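Local coordinates for mRNA-decapping enzyme subunit 1 (Saccharomyces cerevisiae, PDB 1Q67), which forms with Dcp2 the decapping complex that removes the 7-methylguanine cap from mRNA, both in normal turnover and in nonsense-mediated decay, at residues 25-30 with 66-71; 54-59 with 188-193; 143-146 with 151-154; 164-167 with 173-176; 182-187 with 216-221. One frame throughout, in Å; residues are numbered along the deposited sequence.

Interaction 1. Residues 25-30 with 66-71; sequences NVIGRY and AIYLRD
Ile27 makes this contact alone on the loop side, and its two branches settle on different residues of strand 64-70. Ile27 CG2 lies over one face of the Tyr68 ring, shifted toward the rim, 4.1 Å from the ring centroid and 17° off the normal, a CH-pi contact with CZ and CE2 beneath it. The other branch reaches in toward the strand, where Ile27 CD1 meets Ala66 CB at 3.9 Å. This division follows from the first torsion of Ile27, which sets CG2 opposite the backbone N and lets CG1 lead off beside that nitrogen. The tyrosine takes the uncommon rotamer with CG between N and the carbonyl carbon (chi1 55°), carrying its ring across the strand toward strand 140-146, with one face under Ile27 CG2. Its hydroxyl is hydrogen-bonded to Asp31 OD2, an oxygen that Arg70 NE also engages in a salt bridge, so a polar anchor fixes the far end of an otherwise apolar ring. In the next shell, Ile34 and Ile143 flank both Ile27 and Tyr68. The loop holding Ile27 is wound into a tight turn: Tyr30 N reaches Ile27 O at 2.7 Å, and Gly28 N donates to Asn25 OD1 at 3.0 Å from well above the carbonyl plane, an Asx motif. Ile67 turns away from this loop to pack on helix 208-223. A strand with Ile27 of a preceding loop on one face and, through Ile67, the C-terminal helix on the other fits the beta sandwich of the PH-like Dcp1 family.

Interaction 2. Residues 54-59 with 188-193; sequences DEWNKL and DELVII
Trp56 and Leu190 stand on strands of one antiparallel sheet separated by two others, 43-50 and 200-205, and even this nearest pair keeps its CA atoms 10.9 Å apart, so the contact is made wholly by side chains. The sheet is one half of the PH-like beta sandwich of Dcp1, and the indole bridges it on one face. Leu190 approaches from the opposite direction and sets its CD1 over a face of the indole, 3.6 Å from Trp56 CE2. Leu190 CD1 sits 4.0 Å from the centroid of the five-membered ring of Trp56, 29° off the normal, a CH-pi contact offset toward the rim, near CE2. Ile192, two residues on, reaches the edge of the same ring system: its CG1 is anti to the carbonyl carbon (chi1 -61°), which carries the chain out toward the benzene part of the indole. Beside it, Trp49 of neighbouring strand 43-50 meets the indole edge to face, and Ile148 of the second subunit packs on both Trp56 and Leu190. EVH1 domains, relatives within the PH superfamily, receive proline-rich peptides on clustered aromatic side chains, and the partly exposed Trp56 is consistent with a surface of that kind. An alanine in place of the tryptophan would probably leave Leu190 CD1 and the end of Ile192 without their aromatic neighbour and open a gap beside Trp49 and the second subunit. Asp54 and Glu55 both face Asp50 in a G1 beta bulge. The edge contact closes with Ile192 CD1 at 3.9 Å from Trp56 CZ2.

Interaction 3. Residues 143-146 with 151-154; sequences IILN and DNFS
Ile144 and Phe153 form the central hydrogen-bonded pair of a beta hairpin, strands 140-146 and 152-157, whose local axes run 4.7 Å apart at 175°. Backbone bonds come first: Ile144 N to Phe153 O at 2.9 Å, Phe153 N to Ile144 O at 3.0 Å, and Asn146 N to Asp151 O at 2.9 Å. Weaker CA-H...O contacts fill in between, Ile143 CA lying 3.2 Å from Phe153 O. Apolar packing sorts by face. Ile144 and Phe153 touch through their CB atoms on the side that meets Leu46, where the phenylalanine ring also meets Tyr201, while Ile143 lies beside Ser154 on the other face, toward Ile27. The polar group is Asn146, with CG anti to its carbonyl carbon (chi1 -76°), which brings ND2 to 3.2 Å from Asp151 CB. Its OD1 takes a bond from Gln62 N, and ND2 gives bonds to Glu60 O and Asn149 OD1. An alanine here would probably leave Gln62 N, Glu60 O and Asn149 OD1 without these mates and let the turn shift. The chemistry thus implies a division of labour: main-chain bonds set the register, and one buried amide ties the turn to the chain at 60-62.

Interaction 4. Residues 164-167 with 173-176; sequences NKRK and EDTL
A pair of consecutive short helices, 160-169 and 171-176, is joined on the protein surface by a meeting of Arg166 with Asp174. The arginine stretches straight from CG to NE, and its CG lies anti to the backbone N (chi1 171°), which throws the guanidinium across to the second helix. There Arg166 NE faces Asp174 OD2 at 3.7 Å, a long salt bridge whose flat groups stand 78° apart, so no paired, in-plane grip develops. One face of the guanidinium rests over the main-chain N of Asp174. Glu173 O, 3.3 Å from Arg166 NH2, is badly angled for bonding. Along the chain the helices follow strand 152-157 and precede strand 183-187, outside the two sheets of the PH-like sandwich, and their contact is centred about 20 Å from the centre of the chain. Both charged groups have firmer partners in the following chain: Arg166 NH2 bonds to Asn177 O, and Asp174 OD2 accepts from Leu179 N. Arg166 NE, buried by the contact, has nothing beyond the long ion pair. Lys167 runs alongside Asp174, and both its CA and CG come within 3.9 Å of Asp174 OD1. Its chain then bends, leaving Lys167 NZ 6.5 Å from Asp174 OD1.

Interaction 5. Residues 182-187 with 216-221; sequences MGVEVK and ELIKYL
Val184 faces Ile218 and Lys219 where strand 183-187, an outer strand of the five-stranded sheet, meets helix 208-223, the C-terminal helix that packs over the beta sandwich in PH-like folds. The tight part is apolar. Val184 points CG1 into the side of Ile218, with Val184 CG1 3.8 Å from Ile218 CB; the still shorter approach of that methyl to Ile218 CG2 in the model is doubtful. The two chains meet at a slant. With its CG1 anti to the carbonyl carbon (chi1 -67°), the valine straddles the helix surface, one methyl on Ile218 and the other, Val184 CG2, 3.9 Å from Lys219 N. Behind them Ile193 touches both Val184 and Ile218, Ile67 of the other sheet adds itself to Ile218, and Tyr215, one turn back on the helix, reaches Val184 and Val186. The strand itself is bound to its neighbour by backbone bonds of Gly183 with Lys194 and Glu185 with Ile192. Toward solvent the contact thins out. Lys219 offers only the start of its chain to the valine, with Lys219 CB 4.1 Å from Val184 CG2, then bends at its second torsion and ends in a salt bridge to Glu223 on its own helix. On the far side of the strand, the CB of Glu185 points away from the helix. This glutamate pairs with the second residue on, in a salt bridge of 3.0 Å between Lys187 NZ and Glu185 OE1.

Overall arrangement
Four of the five contacts sit on the two antiparallel sheets of the sandwich. Interactions 1 and 3 share the four-stranded sheet, their centres about 11 Å apart on neighbouring strands 64-70 and 140-146, probably joined by a hydrogen bond from Ala66 N to Ile143 O. Interactions 2 and 5 share the five-stranded sheet, centres about 14 Å apart, on adjoining strands 190-194 and 183-187. Ile67 ties interaction 1 to interaction 5 through helix 208-223, so that helix links the two sheets. Interaction 4 is remote, its centre about 22 Å or more from the others, on the helical excursion preceding strand 183-187. Along the chain, interaction 2 spans interactions 3 and 4, bringing early and late strands together.

Interaction 1. Residues 25-30 with 66-71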
# COMPACT_ATOMS: atom_id res chain seq x y z
N ASN B 25 13.87 15.31 -10.20
CA ASN B 25 13.17 14.61 -11.27
C ASN B 25 13.48 13.12 -11.18
O ASN B 25 14.24 12.58 -11.97
CB ASN B 25 13.58 15.15 -12.65
CG ASN B 25 12.94 14.37 -13.81
OD1 ASN B 25 11.92 13.70 -13.64
ND2 ASN B 25 13.54 14.48 -14.99
N VAL B 26 12.89 12.47 -10.18
CA VAL B 26 13.09 11.04 -9.95
C VAL B 26 12.41 10.17 -11.01
O VAL B 26 12.91 9.09 -11.34
CB VAL B 26 12.57 10.63 -8.54
CG1 VAL B 26 11.10 11.01 -8.39
CG2 VAL B 26 12.75 9.14 -8.31
N ILE B 27 11.27 10.61 -11.53
CA ILE B 27 10.57 9.83 -12.55
C ILE B 27 11.49 9.68 -13.75
O ILE B 27 11.62 8.59 -14.33
CB ILE B 27 9.26 10.53 -13.03
CG1 ILE B 27 8.26 10.59 -11.87
CG2 ILE B 27 8.67 9.77 -14.22
CD1 ILE B 27 7.08 11.52 -12.11
N GLY B 28 12.13 10.78 -14.11
CA GLY B 28 13.04 10.80 -15.24
C GLY B 28 14.11 9.73 -15.22
O GLY B 28 14.67 9.40 -16.27
N ARG B 29 14.42 9.18 -14.05
CA ARG B 29 15.44 8.14 -13.99
C ARG B 29 14.88 6.77 -14.34
O ARG B 29 15.64 5.83 -14.58
CB ARG B 29 16.09 8.11 -12.61
CG ARG B 29 16.95 9.32 -12.37
CD ARG B 29 17.89 9.09 -11.22
NE ARG B 29 19.01 10.01 -11.28
CZ ARG B 29 20.06 9.94 -10.47
NH1 ARG B 29 20.11 9.00 -9.54
NH2 ARG B 29 21.06 10.81 -10.58
N TYR B 30 13.56 6.66 -14.37
CA TYR B 30 12.94 5.39 -14.72
C TYR B 30 12.30 5.48 -16.10
O TYR B 30 12.28 4.50 -16.84
CB TYR B 30 11.92 4.98 -13.67
CG TYR B 30 12.53 4.94 -12.29
CD1 TYR B 30 12.37 6.01 -11.41
CD2 TYR B 30 13.32 3.86 -11.88
CE1 TYR B 30 12.99 6.03 -10.17
CE2 TYR B 30 13.95 3.87 -10.63
CZ TYR B 30 13.78 4.96 -9.79
OH TYR B 30 14.40 5.00 -8.56
N ALA B 66 1.96 9.44 -9.74
CA ALA B 66 2.06 10.59 -10.61
C ALA B 66 1.60 10.25 -12.02
O ALA B 66 1.74 9.11 -12.47
CB ALA B 66 3.50 11.11 -10.66
N ILE B 67 1.05 11.25 -12.70
CA ILE B 67 0.60 11.13 -14.08
C ILE B 67 1.35 12.24 -14.80
O ILE B 67 1.34 13.40 -14.37
CB ILE B 67 -0.91 11.31 -14.21
CG1 ILE B 67 -1.60 10.11 -13.57
CG2 ILE B 67 -1.30 11.44 -15.69
CD1 ILE B 67 -3.06 10.29 -13.41
N TYR B 68 2.01 11.89 -15.89
CA TYR B 68 2.81 12.88 -16.58
C TYR B 68 2.76 12.74 -18.09
O TYR B 68 2.42 11.68 -18.62
CB TYR B 68 4.26 12.74 -16.09
CG TYR B 68 4.78 11.34 -16.28
CD1 TYR B 68 5.53 11.00 -17.40
CD2 TYR B 68 4.51 10.34 -15.33
CE1 TYR B 68 6.00 9.71 -17.58
CE2 TYR B 68 4.97 9.03 -15.51
CZ TYR B 68 5.72 8.73 -16.64
OH TYR B 68 6.22 7.46 -16.84
N LEU B 69 3.13 13.81 -18.77
CA LEU B 69 3.15 13.86 -20.22
C LEU B 69 4.51 13.37 -20.70
O LEU B 69 5.55 13.73 -20.13
CB LEU B 69 2.89 15.28 -20.70
CG LEU B 69 2.71 15.45 -22.22
CD1 LEU B 69 1.75 16.60 -22.50
CD2 LEU B 69 4.06 15.70 -22.86
N ARG B 70 4.51 12.55 -21.74
CA ARG B 70 5.74 12.02 -22.28
C ARG B 70 6.09 12.69 -23.61
O ARG B 70 5.20 13.13 -24.35
CB ARG B 70 5.62 10.51 -22.46
CG ARG B 70 5.22 9.80 -21.17
CD ARG B 70 5.10 8.30 -21.34
NE ARG B 70 6.39 7.62 -21.38
CZ ARG B 70 6.92 7.07 -22.46
NH1 ARG B 70 6.28 7.13 -23.63
NH2 ARG B 70 8.09 6.45 -22.38
N ASP B 71 7.37 12.79 -23.91
CA ASP B 71 7.81 13.40 -25.15
C ASP B 71 8.00 12.30 -26.19
O ASP B 71 9.02 11.61 -26.18
CB ASP B 71 9.13 14.15 -24.95
CG ASP B 71 9.48 15.03 -26.13
OD1 ASP B 71 9.31 14.58 -27.29
OD2 ASP B 71 9.94 16.17 -25.91

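Interaction 2. Residues 54-59 with 188-193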
# COMPACT_ATOMS: atom_id res chain seq x y z
N ASP B 54 -13.09 -13.30 -8.99
CA ASP B 54 -13.88 -12.10 -8.76
C ASP B 54 -13.55 -11.41 -7.44
O ASP B 54 -14.40 -11.29 -6.55
CB ASP B 54 -15.38 -12.42 -8.79
CG ASP B 54 -15.93 -12.41 -10.20
OD1 ASP B 54 -15.49 -13.26 -11.01
OD2 ASP B 54 -16.80 -11.56 -10.49
N GLU B 55 -12.31 -10.95 -7.32
CA GLU B 55 -11.88 -10.26 -6.12
C GLU B 55 -10.68 -9.39 -6.43
O GLU B 55 -10.03 -9.54 -7.47
CB GLU B 55 -11.52 -11.28 -5.03
CG GLU B 55 -10.23 -12.04 -5.27
CD GLU B 55 -10.00 -13.18 -4.28
OE1 GLU B 55 -10.26 -12.98 -3.07
OE2 GLU B 55 -9.55 -14.26 -4.71
N TRP B 56 -10.38 -8.46 -5.53
CA TRP B 56 -9.24 -7.58 -5.71
C TRP B 56 -8.00 -8.20 -5.08
O TRP B 56 -8.03 -8.57 -3.90
CB TRP B 56 -9.49 -6.23 -5.04
CG TRP B 56 -10.47 -5.35 -5.74
CD1 TRP B 56 -11.74 -5.04 -5.33
CD2 TRP B 56 -10.25 -4.63 -6.95
NE1 TRP B 56 -12.32 -4.17 -6.22
CE2 TRP B 56 -11.43 -3.91 -7.23
CE3 TRP B 56 -9.17 -4.53 -7.84
CZ2 TRP B 56 -11.56 -3.09 -8.36
CZ3 TRP B 56 -9.30 -3.72 -8.97
CH2 TRP B 56 -10.49 -3.01 -9.21
N ASN B 57 -6.93 -8.32 -5.86
CA ASN B 57 -5.67 -8.85 -5.32
C ASN B 57 -4.77 -7.66 -5.05
O ASN B 57 -4.56 -6.81 -5.92
CB ASN B 57 -4.97 -9.78 -6.31
CG ASN B 57 -5.64 -11.14 -6.40
OD1 ASN B 57 -6.15 -11.66 -5.41
ND2 ASN B 57 -5.63 -11.73 -7.59
N LYS B 58 -4.23 -7.60 -3.84
CA LYS B 58 -3.33 -6.51 -3.47
C LYS B 58 -1.98 -6.73 -4.14
O LYS B 58 -1.41 -7.83 -4.06
CB LYS B 58 -3.16 -6.47 -1.95
CG LYS B 58 -2.07 -5.53 -1.45
CD LYS B 58 -2.26 -4.10 -1.94
CE LYS B 58 -1.04 -3.26 -1.57
NZ LYS B 58 -0.84 -2.06 -2.43
N LEU B 59 -1.47 -5.71 -4.82
CA LEU B 59 -0.17 -5.83 -5.46
C LEU B 59 0.86 -5.11 -4.59
O LEU B 59 0.51 -4.26 -3.77
CB LEU B 59 -0.18 -5.20 -6.86
CG LEU B 59 -1.13 -5.81 -7.89
CD1 LEU B 59 -0.86 -5.18 -9.25
CD2 LEU B 59 -0.94 -7.33 -7.96
N ASP B 188 -16.72 4.03 -5.35
CA ASP B 188 -16.59 4.22 -3.91
C ASP B 188 -15.23 4.84 -3.58
O ASP B 188 -15.01 6.02 -3.87
CB ASP B 188 -16.77 2.89 -3.16
CG ASP B 188 -17.07 3.09 -1.68
OD1 ASP B 188 -18.09 3.74 -1.36
OD2 ASP B 188 -16.28 2.60 -0.84
N GLU B 189 -14.33 4.05 -3.02
CA GLU B 189 -13.01 4.56 -2.64
C GLU B 189 -11.91 4.33 -3.68
O GLU B 189 -10.83 4.91 -3.57
CB GLU B 189 -12.58 3.93 -1.31
CG GLU B 189 -13.62 4.02 -0.21
CD GLU B 189 -13.31 3.10 0.96
OE1 GLU B 189 -12.27 3.31 1.63
OE2 GLU B 189 -14.09 2.15 1.20
N LEU B 190 -12.19 3.51 -4.68
CA LEU B 190 -11.19 3.19 -5.69
C LEU B 190 -11.30 3.91 -7.02
O LEU B 190 -12.39 4.25 -7.48
CB LEU B 190 -11.22 1.69 -6.00
CG LEU B 190 -10.79 0.63 -4.99
CD1 LEU B 190 -11.07 -0.74 -5.58
CD2 LEU B 190 -9.31 0.78 -4.68
N VAL B 191 -10.15 4.13 -7.65
CA VAL B 191 -10.13 4.70 -8.98
C VAL B 191 -9.79 3.44 -9.76
O VAL B 191 -8.76 2.83 -9.53
CB VAL B 191 -9.03 5.73 -9.18
CG1 VAL B 191 -8.87 6.03 -10.67
CG2 VAL B 191 -9.38 7.01 -8.42
N ILE B 192 -10.69 3.05 -10.65
CA ILE B 192 -10.53 1.84 -11.45
C ILE B 192 -10.08 2.15 -12.86
O ILE B 192 -10.72 2.91 -13.58
CB ILE B 192 -11.86 1.05 -11.45
CG1 ILE B 192 -12.20 0.66 -10.01
CG2 ILE B 192 -11.75 -0.18 -12.34
CD1 ILE B 192 -13.52 -0.05 -9.83
N ILE B 193 -8.95 1.56 -13.25
CA ILE B 193 -8.39 1.79 -14.57
C ILE B 193 -8.30 0.50 -15.38
O ILE B 193 -7.79 -0.52 -14.90
CB ILE B 193 -6.99 2.42 -14.46
CG1 ILE B 193 -7.09 3.81 -13.82
CG2 ILE B 193 -6.35 2.53 -15.84
CD1 ILE B 193 -5.76 4.49 -13.63

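Interaction 3. Residues 143-146 with 151-154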
# COMPACT_ATOMS: atom_id res chain seq x y z
N ILE B 143 2.71 6.45 -12.89
CA ILE B 143 3.72 5.73 -12.14
C ILE B 143 3.46 5.82 -10.64
O ILE B 143 2.97 6.82 -10.14
CB ILE B 143 5.14 6.28 -12.47
CG1 ILE B 143 6.20 5.38 -11.86
CG2 ILE B 143 5.27 7.73 -12.00
CD1 ILE B 143 7.62 5.78 -12.25
N ILE B 144 3.75 4.73 -9.94
CA ILE B 144 3.62 4.69 -8.50
C ILE B 144 5.02 4.36 -7.99
O ILE B 144 5.61 3.33 -8.37
CB ILE B 144 2.63 3.63 -8.03
CG1 ILE B 144 1.21 4.01 -8.46
CG2 ILE B 144 2.69 3.51 -6.51
CD1 ILE B 144 0.18 2.94 -8.17
N LEU B 145 5.56 5.23 -7.14
CA LEU B 145 6.90 5.03 -6.60
C LEU B 145 6.81 4.61 -5.15
O LEU B 145 6.41 5.40 -4.30
CB LEU B 145 7.69 6.34 -6.70
CG LEU B 145 7.81 7.00 -8.08
CD1 LEU B 145 7.90 8.50 -7.94
CD2 LEU B 145 9.03 6.46 -8.79
N ASN B 146 7.15 3.35 -4.85
CA ASN B 146 7.09 2.88 -3.47
C ASN B 146 7.96 3.74 -2.55
O ASN B 146 9.08 4.10 -2.91
CB ASN B 146 7.53 1.42 -3.36
CG ASN B 146 6.46 0.47 -3.84
OD1 ASN B 146 5.37 0.90 -4.23
ND2 ASN B 146 6.75 -0.83 -3.81
N ASP B 151 10.59 -0.18 -5.21
CA ASP B 151 9.80 -0.70 -6.33
C ASP B 151 8.92 0.36 -7.01
O ASP B 151 8.40 1.26 -6.35
CB ASP B 151 8.91 -1.86 -5.87
CG ASP B 151 9.71 -3.06 -5.39
OD1 ASP B 151 10.94 -3.10 -5.64
OD2 ASP B 151 9.10 -3.97 -4.76
N ASN B 152 8.78 0.25 -8.33
CA ASN B 152 7.94 1.16 -9.10
C ASN B 152 6.95 0.37 -9.96
O ASN B 152 7.25 -0.74 -10.41
CB ASN B 152 8.76 2.03 -10.06
CG ASN B 152 9.82 2.86 -9.37
OD1 ASN B 152 9.59 3.45 -8.32
ND2 ASN B 152 11.00 2.92 -9.98
N PHE B 153 5.77 0.95 -10.18
CA PHE B 153 4.75 0.37 -11.04
C PHE B 153 4.53 1.40 -12.15
O PHE B 153 4.31 2.58 -11.86
CB PHE B 153 3.42 0.15 -10.31
CG PHE B 153 2.31 -0.32 -11.21
CD1 PHE B 153 2.21 -1.65 -11.59
CD2 PHE B 153 1.41 0.60 -11.76
CE1 PHE B 153 1.23 -2.08 -12.49
CE2 PHE B 153 0.42 0.19 -12.67
CZ PHE B 153 0.33 -1.15 -13.04
N SER B 154 4.61 0.96 -13.40
CA SER B 154 4.42 1.85 -14.54
C SER B 154 3.28 1.41 -15.45
O SER B 154 3.09 0.22 -15.68
CB SER B 154 5.68 1.94 -15.39
OG SER B 154 6.59 2.87 -14.85

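Interaction 4. Residues 164-167 with 173-176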
# COMPACT_ATOMS: atom_id res chain seq x y z
N ASN B 164 -8.13 3.90 -31.74
CA ASN B 164 -9.10 3.69 -32.81
C ASN B 164 -8.46 3.79 -34.19
O ASN B 164 -8.73 2.97 -35.06
CB ASN B 164 -10.26 4.69 -32.69
CG ASN B 164 -11.11 4.46 -31.46
OD1 ASN B 164 -11.30 3.31 -31.02
ND2 ASN B 164 -11.65 5.54 -30.89
N LYS B 165 -7.60 4.79 -34.38
CA LYS B 165 -6.92 4.95 -35.65
C LYS B 165 -6.08 3.70 -35.92
O LYS B 165 -6.11 3.13 -37.02
CB LYS B 165 -6.00 6.18 -35.63
CG LYS B 165 -5.26 6.41 -36.94
CD LYS B 165 -4.10 7.37 -36.78
CE LYS B 165 -4.55 8.81 -36.59
NZ LYS B 165 -5.05 9.42 -37.86
N ARG B 166 -5.34 3.28 -34.90
CA ARG B 166 -4.50 2.10 -34.99
C ARG B 166 -5.28 0.85 -35.41
O ARG B 166 -4.82 0.07 -36.24
CB ARG B 166 -3.82 1.85 -33.64
CG ARG B 166 -3.07 0.53 -33.51
CD ARG B 166 -2.69 0.29 -32.05
NE ARG B 166 -2.11 -1.03 -31.81
CZ ARG B 166 -0.84 -1.34 -32.02
NH1 ARG B 166 0.00 -0.42 -32.48
NH2 ARG B 166 -0.41 -2.56 -31.76
N LYS B 167 -6.47 0.67 -34.84
CA LYS B 167 -7.30 -0.49 -35.17
C LYS B 167 -7.67 -0.52 -36.65
O LYS B 167 -7.86 -1.59 -37.23
CB LYS B 167 -8.59 -0.49 -34.33
CG LYS B 167 -8.36 -0.63 -32.83
CD LYS B 167 -9.64 -0.97 -32.06
CE LYS B 167 -10.71 0.12 -32.17
NZ LYS B 167 -11.38 0.16 -33.51
N GLU B 173 -0.14 -4.71 -37.13
CA GLU B 173 0.56 -4.62 -35.86
C GLU B 173 -0.43 -4.84 -34.72
O GLU B 173 -0.05 -5.25 -33.62
CB GLU B 173 1.22 -3.24 -35.70
CG GLU B 173 2.56 -3.11 -36.41
CD GLU B 173 3.20 -1.75 -36.22
OE1 GLU B 173 3.32 -1.29 -35.06
OE2 GLU B 173 3.58 -1.12 -37.24
N ASP B 174 -1.71 -4.58 -34.99
CA ASP B 174 -2.75 -4.75 -33.98
C ASP B 174 -3.07 -6.22 -33.76
O ASP B 174 -3.10 -6.69 -32.62
CB ASP B 174 -4.03 -4.01 -34.40
CG ASP B 174 -5.03 -3.89 -33.26
OD1 ASP B 174 -6.25 -3.86 -33.53
OD2 ASP B 174 -4.60 -3.81 -32.09
N THR B 175 -3.31 -6.95 -34.85
CA THR B 175 -3.63 -8.37 -34.76
C THR B 175 -2.50 -9.14 -34.08
O THR B 175 -2.70 -10.23 -33.56
CB THR B 175 -3.87 -8.99 -36.15
OG1 THR B 175 -2.71 -8.79 -36.97
CG2 THR B 175 -5.08 -8.34 -36.81
N LEU B 176 -1.30 -8.55 -34.09
CA LEU B 176 -0.14 -9.18 -33.46
C LEU B 176 -0.09 -8.80 -31.98
O LEU B 176 0.25 -9.63 -31.13
CB LEU B 176 1.14 -8.72 -34.15
CG LEU B 176 1.29 -9.06 -35.63
CD1 LEU B 176 2.59 -8.47 -36.17
CD2 LEU B 176 1.25 -10.57 -35.83

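Interaction 5. Residues 182-187 with 216-221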
# COMPACT_ATOMS: atom_id res chain seq x y z
N MET B 182 -8.63 2.25 -23.34
CA MET B 182 -8.52 2.17 -21.90
C MET B 182 -9.76 2.82 -21.30
O MET B 182 -10.55 3.44 -22.02
CB MET B 182 -7.26 2.90 -21.43
CG MET B 182 -5.97 2.34 -22.01
SD MET B 182 -4.48 3.22 -21.47
CE MET B 182 -4.43 2.71 -19.73
N GLY B 183 -9.93 2.67 -19.99
CA GLY B 183 -11.07 3.25 -19.32
C GLY B 183 -10.79 3.61 -17.88
O GLY B 183 -9.86 3.08 -17.27
N VAL B 184 -11.60 4.51 -17.33
CA VAL B 184 -11.45 4.93 -15.94
C VAL B 184 -12.79 5.24 -15.31
O VAL B 184 -13.70 5.74 -15.96
CB VAL B 184 -10.56 6.19 -15.79
CG1 VAL B 184 -9.14 5.87 -16.19
CG2 VAL B 184 -11.11 7.35 -16.65
N GLU B 185 -12.90 4.93 -14.02
CA GLU B 185 -14.11 5.18 -13.27
C GLU B 185 -13.76 5.25 -11.79
O GLU B 185 -12.69 4.81 -11.37
CB GLU B 185 -15.12 4.05 -13.48
CG GLU B 185 -14.73 2.75 -12.80
CD GLU B 185 -15.74 1.64 -13.02
OE1 GLU B 185 -16.93 1.84 -12.70
OE2 GLU B 185 -15.34 0.56 -13.52
N VAL B 186 -14.66 5.81 -11.02
CA VAL B 186 -14.48 5.91 -9.59
C VAL B 186 -15.59 5.08 -8.98
O VAL B 186 -16.76 5.32 -9.22
CB VAL B 186 -14.59 7.35 -9.09
CG1 VAL B 186 -14.54 7.37 -7.57
CG2 VAL B 186 -13.45 8.18 -9.66
N LYS B 187 -15.21 4.08 -8.19
CA LYS B 187 -16.18 3.22 -7.54
C LYS B 187 -15.89 3.27 -6.05
O LYS B 187 -14.94 2.66 -5.55
CB LYS B 187 -16.07 1.80 -8.07
CG LYS B 187 -17.32 0.96 -7.84
CD LYS B 187 -17.39 -0.19 -8.83
CE LYS B 187 -17.45 0.32 -10.27
NZ LYS B 187 -17.42 -0.78 -11.27
N GLU B 216 -10.80 12.66 -13.41
CA GLU B 216 -11.07 13.71 -14.38
C GLU B 216 -9.91 13.90 -15.35
O GLU B 216 -10.11 14.10 -16.55
CB GLU B 216 -11.34 15.03 -13.66
CG GLU B 216 -12.59 15.76 -14.11
CD GLU B 216 -13.84 15.18 -13.52
OE1 GLU B 216 -13.98 15.23 -12.28
OE2 GLU B 216 -14.69 14.67 -14.29
N LEU B 217 -8.68 13.86 -14.83
CA LEU B 217 -7.51 14.02 -15.68
C LEU B 217 -7.35 12.85 -16.66
O LEU B 217 -7.15 13.07 -17.86
CB LEU B 217 -6.25 14.14 -14.83
CG LEU B 217 -4.92 14.12 -15.60
CD1 LEU B 217 -4.87 15.30 -16.56
CD2 LEU B 217 -3.75 14.16 -14.62
N ILE B 218 -7.44 11.62 -16.18
CA ILE B 218 -7.28 10.48 -17.06
C ILE B 218 -8.38 10.44 -18.12
O ILE B 218 -8.12 10.14 -19.29
CB ILE B 218 -7.28 9.16 -16.29
CG1 ILE B 218 -6.09 9.13 -15.32
CG2 ILE B 218 -7.20 7.99 -17.26
CD1 ILE B 218 -6.11 7.96 -14.35
N LYS B 219 -9.60 10.74 -17.70
CA LYS B 219 -10.75 10.78 -18.59
C LYS B 219 -10.44 11.77 -19.71
O LYS B 219 -10.63 11.48 -20.88
CB LYS B 219 -11.98 11.23 -17.80
CG LYS B 219 -13.27 11.36 -18.60
CD LYS B 219 -13.85 10.00 -18.94
CE LYS B 219 -15.25 10.15 -19.53
NZ LYS B 219 -15.74 8.88 -20.16
N TYR B 220 -9.95 12.94 -19.32
CA TYR B 220 -9.62 13.99 -20.28
C TYR B 220 -8.51 13.56 -21.24
O TYR B 220 -8.55 13.88 -22.43
CB TYR B 220 -9.17 15.26 -19.55
CG TYR B 220 -8.89 16.43 -20.48
CD1 TYR B 220 -9.91 17.31 -20.86
CD2 TYR B 220 -7.63 16.60 -21.04
CE1 TYR B 220 -9.67 18.33 -21.77
CE2 TYR B 220 -7.38 17.61 -21.96
CZ TYR B 220 -8.40 18.47 -22.32
OH TYR B 220 -8.16 19.45 -23.25
N LEU B 221 -7.50 12.87 -20.73
CA LEU B 221 -6.39 12.44 -21.57
C LEU B 221 -6.84 11.34 -22.53
O LEU B 221 -6.33 11.24 -23.65
CB LEU B 221 -5.22 11.94 -20.72
CG LEU B 221 -4.54 12.93 -19.77
CD1 LEU B 221 -3.51 12.17 -18.94
CD2 LEU B 221 -3.86 14.06 -20.55